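Local coordinates for protein putative alkaline phosphatase (Pseudomonas fluorescens, PDB 4F1V) that binds phosphate with high affinity in the periplasm as a Venus-flytrap protein and probably delivers it to the PstSACB ABC importer, at residues Asn35-Phe40 and Ser64-Thr69; Ala249-Val254 and Ala333-Pro338; Asp266-Val271 and Lys342-Ala347; Phe314-Tyr319 and Ser348-Ser353. All coordinates share one frame; numbering follows the deposited sequence. Where two conformers were deposited one is given.

In the fold
In interaction 1 the side chain of Ser-64 lies about 6 Å from the bound hydrogenphosphate; the others pack helices and loops around strands 85-94 and 291-299. Interaction 1 reaches interaction 3 through Lys-65, whose NZ is 2.9 Å from Val-269 O, a probable hydrogen bond. Interactions 2 and 3, centres 13 Å apart, meet at the start of helix 339-349, where Lys-342 NZ is 2.8 Å from Leu-337 O. That helix then serves both interactions 3 and 4, centres 12 Å apart, which are also tied by Arg-346 NH2 to Tyr-319 O at 2.8 Å. Interactions 1 and 2 lie on opposite sides of the chain's centre and do not touch.

Interaction 1: residues Asn35-Phe40 and Ser64-Thr69; sequences NGKAAF and SKLSAT
The flat group in this contact is the peptide carbonyl of Lys-65, and the ammonium group of Lys-37 comes to it from above. Lys-37 NZ donates to Lys-65 O at 3.0 Å, 41° out of the carbonyl plane and at a C=O...N angle of 134°, hence not along a lone pair. A second hydrogen bond runs from Lys-37 NZ to Ser-64 OG, also 3.0 Å, and Ser-64 OG is also hydrogen-bonded to Glu-150. Glu-70 completes the set of three groups that grip the one buried ammonium, forming a salt bridge with Lys-37 while its carboxylate also bonds to Ser-67 N, consistent with a capping box at the start of helix 68-77, where Ser-67 is the N-cap. The lysine chain is extended except for a bend at its third torsion (chi3 -65°), which turns CE and NZ toward the two acceptors. Before that bend, Lys-37 CD lies 3.9 Å from Leu-66 CD2, the two side chains sliding past each other in opposite directions. Without the amine, as with an alanine here, Glu-70 would probably lose its cationic mate and Lys-65 O this donor. Ser-64 follows Asp-63 of the phosphate pocket, while Lys-37 and Leu-66 both rest on Ile-297, so helix 33-42 and the approach to helix 68-77 are joined over strand 291-299.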
loop_
_atom_site.group_PDB
_atom_site.type_symbol
_atom_site.label_atom_id
_atom_site.label_comp_id
_atom_site.label_asym_id
_atom_site.label_seq_id
_atom_site.Cartn_x
_atom_site.Cartn_y
_atom_site.Cartn_z
ATOM N N ASN A 35 -9.552 8.085 0.301
ATOM C CA ASN A 35 -9.963 9.071 1.313
ATOM C C ASN A 35 -8.753 9.808 1.887
ATOM O O ASN A 35 -8.837 11.006 2.163
ATOM C CB ASN A 35 -10.765 8.394 2.404
ATOM C CG ASN A 35 -12.167 8.092 1.980
ATOM O OD1 ASN A 35 -12.805 8.919 1.304
ATOM N ND2 ASN A 35 -12.694 6.902 2.350
ATOM N N GLY A 36 -7.637 9.097 2.106
ATOM C CA GLY A 36 -6.452 9.759 2.637
ATOM C C GLY A 36 -5.903 10.834 1.675
ATOM O O GLY A 36 -5.558 11.947 2.099
ATOM N N LYS A 37 -5.802 10.474 0.389
ATOM C CA LYS A 37 -5.348 11.446 -0.590
ATOM C C LYS A 37 -6.284 12.667 -0.634
ATOM O O LYS A 37 -5.837 13.812 -0.618
ATOM C CB LYS A 37 -5.213 10.816 -1.983
ATOM C CG LYS A 37 -4.095 9.745 -2.077
ATOM C CD LYS A 37 -3.782 9.377 -3.516
ATOM C CE LYS A 37 -4.865 8.719 -4.266
ATOM N NZ LYS A 37 -4.545 8.526 -5.705
ATOM N N ALA A 38 -7.583 12.435 -0.652
ATOM C CA ALA A 38 -8.532 13.576 -0.748
ATOM C C ALA A 38 -8.421 14.439 0.532
ATOM O O ALA A 38 -8.510 15.674 0.460
ATOM C CB ALA A 38 -9.957 13.036 -0.966
ATOM N N ALA A 39 -8.293 13.791 1.683
ATOM C CA ALA A 39 -8.159 14.521 2.947
ATOM C C ALA A 39 -6.996 15.507 2.878
ATOM O O ALA A 39 -7.101 16.681 3.228
ATOM C CB ALA A 39 -7.962 13.535 4.096
ATOM N N PHE A 40 -5.818 14.989 2.456
ATOM C CA PHE A 40 -4.633 15.844 2.405
ATOM C C PHE A 40 -4.779 16.933 1.331
ATOM O O PHE A 40 -4.525 18.100 1.582
ATOM C CB PHE A 40 -3.397 14.960 2.161
ATOM C CG PHE A 40 -2.146 15.822 2.075
ATOM C CD1 PHE A 40 -1.437 16.108 3.242
ATOM C CD2 PHE A 40 -1.683 16.348 0.894
ATOM C CE1 PHE A 40 -0.269 16.901 3.222
ATOM C CE2 PHE A 40 -0.561 17.150 0.849
ATOM C CZ PHE A 40 0.134 17.409 2.010
ATOM N N SER A 64 -1.864 4.006 -2.826
ATOM C CA SER A 64 -2.152 4.498 -4.155
ATOM C C SER A 64 -1.278 5.723 -4.451
ATOM O O SER A 64 -1.273 6.695 -3.674
ATOM C CB SER A 64 -3.628 4.910 -4.282
ATOM O OG SER A 64 -3.886 5.612 -5.465
ATOM N N LYS A 65 -0.559 5.735 -5.560
ATOM C CA LYS A 65 0.215 6.924 -5.933
ATOM C C LYS A 65 -0.697 8.118 -6.216
ATOM O O LYS A 65 -1.819 7.990 -6.703
ATOM C CB LYS A 65 1.045 6.659 -7.176
ATOM C CG LYS A 65 2.291 5.774 -6.882
ATOM C CD LYS A 65 3.344 5.764 -7.947
ATOM C CE LYS A 65 4.127 6.965 -8.270
ATOM N NZ LYS A 65 5.383 6.525 -9.100
ATOM N N LEU A 66 -0.130 9.296 -5.930
ATOM C CA LEU A 66 -0.749 10.530 -6.408
ATOM C C LEU A 66 -0.753 10.552 -7.962
ATOM O O LEU A 66 0.287 10.334 -8.583
ATOM C CB LEU A 66 0.001 11.727 -5.831
ATOM C CG LEU A 66 -0.227 11.910 -4.344
ATOM C CD1 LEU A 66 0.848 12.791 -3.753
ATOM C CD2 LEU A 66 -1.592 12.566 -4.017
ATOM N N SER A 67 -1.927 10.806 -8.547
ATOM C CA SER A 67 -2.031 10.824 -9.982
ATOM C C SER A 67 -1.492 12.146 -10.535
ATOM O O SER A 67 -1.298 13.134 -9.841
ATOM C CB SER A 67 -3.495 10.680 -10.407
ATOM O OG SER A 67 -4.172 11.881 -10.038
ATOM N N ALA A 68 -1.367 12.186 -11.888
ATOM C CA ALA A 68 -0.906 13.419 -12.527
ATOM C C ALA A 68 -1.829 14.582 -12.187
ATOM O O ALA A 68 -1.389 15.710 -11.955
ATOM C CB ALA A 68 -0.793 13.238 -14.028
ATOM N N THR A 69 -3.155 14.309 -12.209
ATOM C CA THR A 69 -4.146 15.363 -11.962
ATOM C C THR A 69 -4.089 15.807 -10.479
ATOM O O THR A 69 -4.198 17.010 -10.161
ATOM C CB THR A 69 -5.549 14.868 -12.353
ATOM O OG1 THR A 69 -5.537 14.475 -13.739
ATOM C CG2 THR A 69 -6.501 15.964 -12.140
#

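Interaction 2: residues Ala249-Val254 and Ala333-Pro338; sequences AAIGAV and AFVPLP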
loop_
_atom_site.group_PDB
_atom_site.type_symbol
_atom_site.label_atom_id
_atom_site.label_comp_id
_atom_site.label_asym_id
_atom_site.label_seq_id
_atom_site.Cartn_x
_atom_site.Cartn_y
_atom_site.Cartn_z
ATOM N N ALA A 249 14.012 -9.611 -0.228
ATOM C CA ALA A 249 15.088 -9.462 -1.157
ATOM C C ALA A 249 14.695 -8.545 -2.305
ATOM O O ALA A 249 15.445 -7.647 -2.743
ATOM C CB ALA A 249 15.595 -10.801 -1.671
ATOM N N ALA A 250 13.508 -8.784 -2.868
ATOM C CA ALA A 250 13.063 -7.984 -3.997
ATOM C C ALA A 250 12.853 -6.518 -3.583
ATOM O O ALA A 250 13.190 -5.605 -4.367
ATOM C CB ALA A 250 11.802 -8.593 -4.548
ATOM N N ILE A 251 12.284 -6.238 -2.415
ATOM C CA ILE A 251 12.154 -4.859 -1.956
ATOM C C ILE A 251 13.564 -4.198 -1.847
ATOM O O ILE A 251 13.749 -3.054 -2.254
ATOM C CB ILE A 251 11.421 -4.801 -0.607
ATOM C CG1 ILE A 251 9.941 -5.199 -0.765
ATOM C CG2 ILE A 251 11.553 -3.410 0.037
ATOM C CD1 ILE A 251 9.091 -4.318 -1.649
ATOM N N GLY A 252 14.514 -4.959 -1.367
ATOM C CA GLY A 252 15.858 -4.425 -1.223
ATOM C C GLY A 252 16.559 -4.128 -2.535
ATOM O O GLY A 252 17.570 -3.369 -2.513
ATOM N N ALA A 253 16.159 -4.711 -3.612
ATOM C CA ALA A 253 16.727 -4.514 -4.922
ATOM C C ALA A 253 16.106 -3.301 -5.649
ATOM O O ALA A 253 16.524 -2.989 -6.732
ATOM C CB ALA A 253 16.556 -5.732 -5.811
ATOM N N VAL A 254 15.115 -2.664 -5.049
ATOM C CA VAL A 254 14.481 -1.533 -5.737
ATOM C C VAL A 254 15.411 -0.303 -5.634
ATOM O O VAL A 254 15.815 0.096 -4.534
ATOM C CB VAL A 254 13.117 -1.222 -5.123
ATOM C CG1 VAL A 254 12.510 0.027 -5.757
ATOM C CG2 VAL A 254 12.182 -2.444 -5.266
ATOM N N ALA A 333 4.146 -7.329 9.555
ATOM C CA ALA A 333 4.263 -8.098 8.341
ATOM C C ALA A 333 4.782 -7.314 7.129
ATOM O O ALA A 333 4.598 -7.698 6.009
ATOM C CB ALA A 333 2.951 -8.819 7.955
ATOM N N PHE A 334 5.558 -6.239 7.435
ATOM C CA PHE A 334 6.111 -5.376 6.394
ATOM C C PHE A 334 7.645 -5.460 6.359
ATOM O O PHE A 334 8.302 -6.005 7.246
ATOM C CB PHE A 334 5.608 -3.916 6.592
ATOM C CG PHE A 334 4.105 -3.805 6.625
ATOM C CD1 PHE A 334 3.332 -4.276 5.570
ATOM C CD2 PHE A 334 3.478 -3.191 7.694
ATOM C CE1 PHE A 334 1.934 -4.178 5.607
ATOM C CE2 PHE A 334 2.110 -3.088 7.734
ATOM C CZ PHE A 334 1.355 -3.585 6.691
ATOM N N VAL A 335 8.168 -4.831 5.284
ATOM C CA VAL A 335 9.613 -4.848 5.023
ATOM C C VAL A 335 10.206 -3.459 5.260
ATOM O O VAL A 335 9.819 -2.489 4.579
ATOM C CB VAL A 335 9.897 -5.298 3.565
ATOM C CG1 VAL A 335 11.384 -5.321 3.298
ATOM C CG2 VAL A 335 9.309 -6.668 3.268
ATOM N N PRO A 336 11.162 -3.336 6.169
ATOM C CA PRO A 336 11.882 -2.055 6.352
ATOM C C PRO A 336 12.606 -1.632 5.081
ATOM O O PRO A 336 12.990 -2.449 4.215
ATOM C CB PRO A 336 12.890 -2.379 7.453
ATOM C CG PRO A 336 12.236 -3.502 8.211
ATOM C CD PRO A 336 11.579 -4.365 7.187
ATOM N N LEU A 337 12.775 -0.324 4.934
ATOM C CA LEU A 337 13.570 0.180 3.846
ATOM C C LEU A 337 15.051 -0.044 4.121
ATOM O O LEU A 337 15.530 0.074 5.273
ATOM C CB LEU A 337 13.373 1.693 3.640
ATOM C CG LEU A 337 11.892 2.078 3.337
ATOM C CD1 LEU A 337 11.790 3.565 3.075
ATOM C CD2 LEU A 337 11.275 1.279 2.204
ATOM N N PRO A 338 15.847 -0.359 3.070
ATOM C CA PRO A 338 17.295 -0.440 3.165
ATOM C C PRO A 338 17.879 0.818 3.796
ATOM O O PRO A 338 17.437 1.949 3.658
ATOM C CB PRO A 338 17.744 -0.647 1.720
ATOM C CG PRO A 338 16.601 -1.349 1.042
ATOM C CD PRO A 338 15.384 -0.726 1.719
#
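Ile-251 of helix 248-252 meets Val-335 in a purely apolar contact, part of the scaffold of a Venus-flytrap binding protein. The segment 333-338 is a short connection between two helices: Ala-333, with positive phi, is the C-prime residue of the Schellman motif that closes helix 326-331, and Pro-338 holds the N-cap position of helix 339-349. Between these ends the chain runs past helix 248-252 and pairs by backbone hydrogen bonds with Gly-92 of strand 85-94.

Among the branched side chains, Ile-251 and Val-335 cross obliquely, methyl against methyl. In Val-335 the branch CG1 stands trans to the amide nitrogen (chi1 -180°), which carries it out to Ile-251. The side chain of Ile-251 also packs on Leu-291 and Phe-293 of strand 291-299, linking the helix to the sheet.

A second kind of contact sets a ring against bare backbone. The pyrrolidine of Pro-338 approaches Gly-252, its CG lying 3.9 Å from Gly-252 CA. Both residues were deposited in two conformers, so this near-surface approach is less certain than the buried aliphatic one. No hydrogen bond joins the segments. In the aliphatic pair, Val-335 CG1 lies 3.8 Å from Ile-251 CG2 and 3.9 Å from Ile-251 CB.

Interaction 3: residues Asp266-Val271 and Lys342-Ala347; sequences DAWVPV and KATVRA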
loop_
_atom_site.group_PDB
_atom_site.type_symbol
_atom_site.label_atom_id
_atom_site.label_comp_id
_atom_site.label_asym_id
_atom_site.label_seq_id
_atom_site.Cartn_x
_atom_site.Cartn_y
_atom_site.Cartn_z
ATOM N N ASP A 266 6.285 12.146 -7.810
ATOM C CA ASP A 266 6.021 10.847 -8.423
ATOM C C ASP A 266 7.297 9.980 -8.490
ATOM O O ASP A 266 7.207 8.757 -8.464
ATOM C CB ASP A 266 5.460 11.051 -9.836
ATOM C CG ASP A 266 5.050 9.751 -10.508
ATOM O OD1 ASP A 266 5.769 9.277 -11.410
ATOM O OD2 ASP A 266 3.980 9.235 -10.124
ATOM N N ALA A 267 8.488 10.605 -8.588
ATOM C CA ALA A 267 9.729 9.861 -8.735
ATOM C C ALA A 267 10.081 9.086 -7.508
ATOM O O ALA A 267 10.962 8.196 -7.563
ATOM C CB ALA A 267 10.825 10.796 -9.125
ATOM N N TRP A 268 9.501 9.407 -6.351
ATOM C CA TRP A 268 9.881 8.813 -5.092
ATOM C C TRP A 268 9.238 7.458 -4.811
ATOM O O TRP A 268 9.718 6.728 -3.975
ATOM C CB TRP A 268 9.523 9.785 -3.958
ATOM C CG TRP A 268 10.598 10.866 -3.821
ATOM C CD1 TRP A 268 10.668 12.057 -4.506
ATOM C CD2 TRP A 268 11.772 10.805 -3.020
ATOM N NE1 TRP A 268 11.812 12.726 -4.170
ATOM C CE2 TRP A 268 12.536 12.010 -3.274
ATOM C CE3 TRP A 268 12.301 9.885 -2.094
ATOM C CZ2 TRP A 268 13.742 12.280 -2.612
ATOM C CZ3 TRP A 268 13.518 10.149 -1.475
ATOM C CH2 TRP A 268 14.223 11.326 -1.754
ATOM N N VAL A 269 8.084 7.182 -5.450
ATOM C CA VAL A 269 7.355 5.916 -5.151
ATOM C C VAL A 269 7.657 4.905 -6.242
ATOM O O VAL A 269 7.173 5.035 -7.380
ATOM C CB VAL A 269 5.829 6.124 -5.048
ATOM C CG1 VAL A 269 5.146 4.772 -4.846
ATOM C CG2 VAL A 269 5.529 7.090 -3.914
ATOM N N PRO A 270 8.424 3.851 -5.944
ATOM C CA PRO A 270 8.658 2.831 -6.972
ATOM C C PRO A 270 7.388 2.028 -7.171
ATOM O O PRO A 270 6.679 1.727 -6.213
ATOM C CB PRO A 270 9.737 1.907 -6.343
ATOM C CG PRO A 270 10.308 2.737 -5.192
ATOM C CD PRO A 270 9.131 3.553 -4.694
ATOM N N VAL A 271 7.130 1.652 -8.419
ATOM C CA VAL A 271 6.083 0.733 -8.710
ATOM C C VAL A 271 6.631 -0.444 -9.501
ATOM O O VAL A 271 7.581 -0.327 -10.274
ATOM C CB VAL A 271 4.876 1.354 -9.407
ATOM C CG1 VAL A 271 4.280 2.466 -8.562
ATOM C CG2 VAL A 271 5.186 1.838 -10.801
ATOM N N LYS A 342 16.846 4.914 3.409
ATOM C CA LYS A 342 16.614 5.865 4.514
ATOM C C LYS A 342 17.490 7.099 4.332
ATOM O O LYS A 342 17.067 8.248 4.541
ATOM C CB LYS A 342 16.830 5.232 5.849
ATOM C CG LYS A 342 15.921 4.121 6.286
ATOM C CD LYS A 342 16.105 3.775 7.747
ATOM C CE LYS A 342 15.253 2.704 8.340
ATOM N NZ LYS A 342 15.594 1.326 7.829
ATOM N N ALA A 343 18.783 6.881 3.985
ATOM C CA ALA A 343 19.695 8.013 3.844
ATOM C C ALA A 343 19.274 8.973 2.751
ATOM O O ALA A 343 19.423 10.193 2.897
ATOM C CB ALA A 343 21.111 7.493 3.610
ATOM N N THR A 344 18.739 8.426 1.667
ATOM C CA THR A 344 18.239 9.259 0.549
ATOM C C THR A 344 17.059 10.068 0.992
ATOM O O THR A 344 16.944 11.293 0.679
ATOM C CB THR A 344 17.963 8.361 -0.648
ATOM O OG1 THR A 344 19.129 7.684 -1.077
ATOM C CG2 THR A 344 17.432 9.139 -1.828
ATOM N N VAL A 345 16.087 9.476 1.676
ATOM C CA VAL A 345 14.953 10.235 2.218
ATOM C C VAL A 345 15.455 11.361 3.133
ATOM O O VAL A 345 14.970 12.510 3.025
ATOM C CB VAL A 345 13.980 9.268 2.939
ATOM C CG1 VAL A 345 12.879 10.072 3.632
ATOM C CG2 VAL A 345 13.365 8.278 1.928
ATOM N N ARG A 346 16.356 11.054 4.069
ATOM C CA ARG A 346 16.800 12.106 4.957
ATOM C C ARG A 346 17.514 13.252 4.237
ATOM O O ARG A 346 17.356 14.424 4.559
ATOM C CB ARG A 346 17.770 11.543 6.044
ATOM C CG ARG A 346 17.161 10.516 6.984
ATOM C CD ARG A 346 17.960 10.284 8.235
ATOM N NE ARG A 346 19.321 9.974 7.934
ATOM C CZ ARG A 346 19.786 8.736 7.680
ATOM N NH1 ARG A 346 21.107 8.536 7.344
ATOM N NH2 ARG A 346 18.992 7.671 7.711
ATOM N N ALA A 347 18.330 12.881 3.232
ATOM C CA ALA A 347 19.134 13.900 2.542
ATOM C C ALA A 347 18.252 14.929 1.845
ATOM O O ALA A 347 18.618 16.125 1.768
ATOM C CB ALA A 347 20.077 13.260 1.533
#
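Trp-268 and Val-345 make the closest backbone approach, yet their CA atoms are still 9.0 Å apart, so it is a long side chain that bridges the loop 266-271 and helix 339-349. In this periplasmic binding fold, where helix 339-349 packs near strand 85-94, a loop tryptophan reaches the helix with its outer ring edge. The indole stretches its six-membered ring toward the helix: its CG is trans to the residue's own carbonyl carbon (chi1 -81°), and the far carbons CZ3 and CH2 do the touching.

Thr-344 O lies at the ring edge and in its plane, 3.7 Å from Trp-268 CH2. The same carbon meets the methyl of the threonine, with CG2 of Thr-344 at 3.9 Å from Trp-268 CH2. The threonine hydroxyl bonds to Ala-340 O, one turn back along the helix. Val-345 meets the ring obliquely with its CG2 branch.

What fixes the ring lies partly outside the pair. The pyrrole nitrogen NE1 bonds to Arg-262 O, so the polar end of the buried indole is satisfied, and the Trp-268 side chain also touches Pro-257 and Val-88. Phe-349, further along the same helix, meets the indole with the planes at about 55°. On the valine side, Trp-268 CZ3 is 3.9 Å from Val-345 CG2 and 4.0 Å from Val-345 CA.

Interaction 4: residues Phe314-Tyr319 and Ser348-Ser353; sequences FFTKHY and SFLTAS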
loop_
_atom_site.group_PDB
_atom_site.type_symbol
_atom_site.label_atom_id
_atom_site.label_comp_id
_atom_site.label_asym_id
_atom_site.label_seq_id
_atom_site.Cartn_x
_atom_site.Cartn_y
_atom_site.Cartn_z
ATOM N N PHE A 314 9.269 13.142 13.488
ATOM C CA PHE A 314 8.757 11.865 12.982
ATOM C C PHE A 314 9.622 11.303 11.860
ATOM O O PHE A 314 9.991 10.112 11.857
ATOM C CB PHE A 314 7.314 12.002 12.509
ATOM C CG PHE A 314 6.804 10.751 11.809
ATOM C CD1 PHE A 314 6.724 9.540 12.508
ATOM C CD2 PHE A 314 6.458 10.772 10.464
ATOM C CE1 PHE A 314 6.320 8.383 11.828
ATOM C CE2 PHE A 314 6.105 9.618 9.793
ATOM C CZ PHE A 314 6.054 8.403 10.481
ATOM N N PHE A 315 10.005 12.131 10.876
ATOM C CA PHE A 315 10.881 11.673 9.838
ATOM C C PHE A 315 12.224 11.185 10.406
ATOM O O PHE A 315 12.791 10.198 9.915
ATOM C CB PHE A 315 11.110 12.769 8.768
ATOM C CG PHE A 315 10.040 12.795 7.680
ATOM C CD1 PHE A 315 10.377 12.449 6.346
ATOM C CD2 PHE A 315 8.729 13.165 7.924
ATOM C CE1 PHE A 315 9.461 12.466 5.359
ATOM C CE2 PHE A 315 7.771 13.134 6.929
ATOM C CZ PHE A 315 8.139 12.800 5.648
ATOM N N THR A 316 12.748 11.881 11.422
ATOM C CA THR A 316 14.017 11.508 12.051
ATOM C C THR A 316 13.929 10.084 12.616
ATOM O O THR A 316 14.906 9.336 12.571
ATOM C CB THR A 316 14.362 12.523 13.125
ATOM O OG1 THR A 316 14.673 13.748 12.443
ATOM C CG2 THR A 316 15.557 12.131 13.952
ATOM N N LYS A 317 12.797 9.708 13.164
ATOM C CA LYS A 317 12.562 8.337 13.639
ATOM C C LYS A 317 12.325 7.332 12.513
ATOM O O LYS A 317 12.996 6.287 12.432
ATOM C CB LYS A 317 11.439 8.326 14.680
ATOM C CG LYS A 317 11.261 6.931 15.255
ATOM C CD LYS A 317 10.452 6.843 16.484
ATOM C CE LYS A 317 10.666 5.571 17.294
ATOM N NZ LYS A 317 9.786 5.599 18.492
ATOM N N HIS A 318 11.330 7.608 11.677
ATOM C CA HIS A 318 10.893 6.632 10.684
ATOM C C HIS A 318 11.949 6.318 9.664
ATOM O O HIS A 318 11.979 5.209 9.082
ATOM C CB HIS A 318 9.595 7.144 10.023
ATOM C CG HIS A 318 8.751 6.031 9.437
ATOM N ND1 HIS A 318 8.259 5.018 10.209
ATOM C CD2 HIS A 318 8.352 5.840 8.140
ATOM C CE1 HIS A 318 7.541 4.245 9.426
ATOM N NE2 HIS A 318 7.558 4.698 8.153
ATOM N N TYR A 319 12.842 7.291 9.389
ATOM C CA TYR A 319 13.944 7.124 8.463
ATOM C C TYR A 319 15.286 7.177 9.135
ATOM O O TYR A 319 16.309 7.401 8.496
ATOM C CB TYR A 319 13.837 8.146 7.297
ATOM C CG TYR A 319 12.526 7.991 6.564
ATOM C CD1 TYR A 319 11.446 8.826 6.839
ATOM C CD2 TYR A 319 12.306 6.968 5.643
ATOM C CE1 TYR A 319 10.200 8.666 6.200
ATOM C CE2 TYR A 319 11.116 6.784 4.996
ATOM C CZ TYR A 319 10.039 7.629 5.289
ATOM O OH TYR A 319 8.842 7.445 4.710
ATOM N N SER A 348 17.126 14.511 1.330
ATOM C CA SER A 348 16.198 15.453 0.682
ATOM C C SER A 348 15.279 16.180 1.672
ATOM O O SER A 348 15.088 17.400 1.581
ATOM C CB SER A 348 15.335 14.758 -0.396
ATOM O OG SER A 348 16.087 14.407 -1.535
ATOM N N PHE A 349 14.655 15.428 2.582
ATOM C CA PHE A 349 13.529 15.937 3.344
ATOM C C PHE A 349 13.878 16.379 4.756
ATOM O O PHE A 349 13.063 17.087 5.377
ATOM C CB PHE A 349 12.340 14.941 3.307
ATOM C CG PHE A 349 11.921 14.679 1.897
ATOM C CD1 PHE A 349 11.983 13.411 1.320
ATOM C CD2 PHE A 349 11.455 15.721 1.056
ATOM C CE1 PHE A 349 11.682 13.177 0.027
ATOM C CE2 PHE A 349 11.137 15.479 -0.260
ATOM C CZ PHE A 349 11.211 14.183 -0.781
ATOM N N LEU A 350 15.039 16.020 5.270
ATOM C CA LEU A 350 15.480 16.487 6.582
ATOM C C LEU A 350 16.654 17.468 6.518
ATOM O O LEU A 350 16.631 18.525 7.144
ATOM C CB LEU A 350 15.836 15.367 7.545
ATOM C CG LEU A 350 14.646 14.644 8.141
ATOM C CD1 LEU A 350 15.112 13.379 8.873
ATOM C CD2 LEU A 350 13.902 15.559 9.092
ATOM N N THR A 351 17.718 17.104 5.798
ATOM C CA THR A 351 18.947 17.904 5.812
ATOM C C THR A 351 18.641 19.356 5.408
ATOM O O THR A 351 18.132 19.625 4.347
ATOM C CB THR A 351 20.000 17.247 4.928
ATOM O OG1 THR A 351 20.203 15.904 5.442
ATOM C CG2 THR A 351 21.279 18.008 4.913
ATOM N N ALA A 352 18.985 20.297 6.335
ATOM C CA ALA A 352 18.431 21.631 6.246
ATOM C C ALA A 352 18.705 22.361 4.930
ATOM O O ALA A 352 17.824 23.049 4.408
ATOM C CB ALA A 352 18.834 22.484 7.437
ATOM N N SER A 353 19.973 22.254 4.436
ATOM C CA SER A 353 20.337 22.983 3.241
ATOM C C SER A 353 19.622 22.503 1.967
ATOM O O SER A 353 19.668 23.187 0.941
ATOM C CB SER A 353 21.840 22.883 3.040
ATOM O OG SER A 353 22.240 21.504 2.913
#
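Leu-350 presents both of its methyls to the end of helix 305-318. CD1 and CD2 of Leu-350 each lie 4.0 Å from Phe-315 CB, so the forked tip straddles the root of that aromatic side chain. CD1 also reaches Thr-316, at 3.6 Å from its OG1 and 3.8 Å from its backbone N; the two side chains cross at about a right angle. With CG of the leucine tucked beside the backbone N (chi1 -76°), the fork faces the helix. Beside it, Phe-315 CE1 comes 4.3 Å from Phe-349 CB, an oblique and looser apolar contact. Trimming Leu-350 to an alanine would probably open a gap beside Phe-315 CB and Thr-316 OG1, leaving them without the two methyls.

One shell further out, polar bonds hold the partners in position. Thr-316 OG1 is hydrogen-bonded to Arg-312 O, a turn earlier in its helix, and the guanidinium of Arg-312 bonds to Leu-350 O, tying the backbone of one segment to the other's helix. The ring of Phe-315 makes an edge-to-face pair with Phe-298, while Phe-349 has Ser-348 CB above the centre of one face. Phe-315, Phe-349 and Tyr-319 all touch Val-88 of strand 85-94. The contact joins the C-terminal ends of helices 305-318 and 339-349 over strand 85-94, a helix layer on a sheet as in the alpha/beta fold of periplasmic binding proteins.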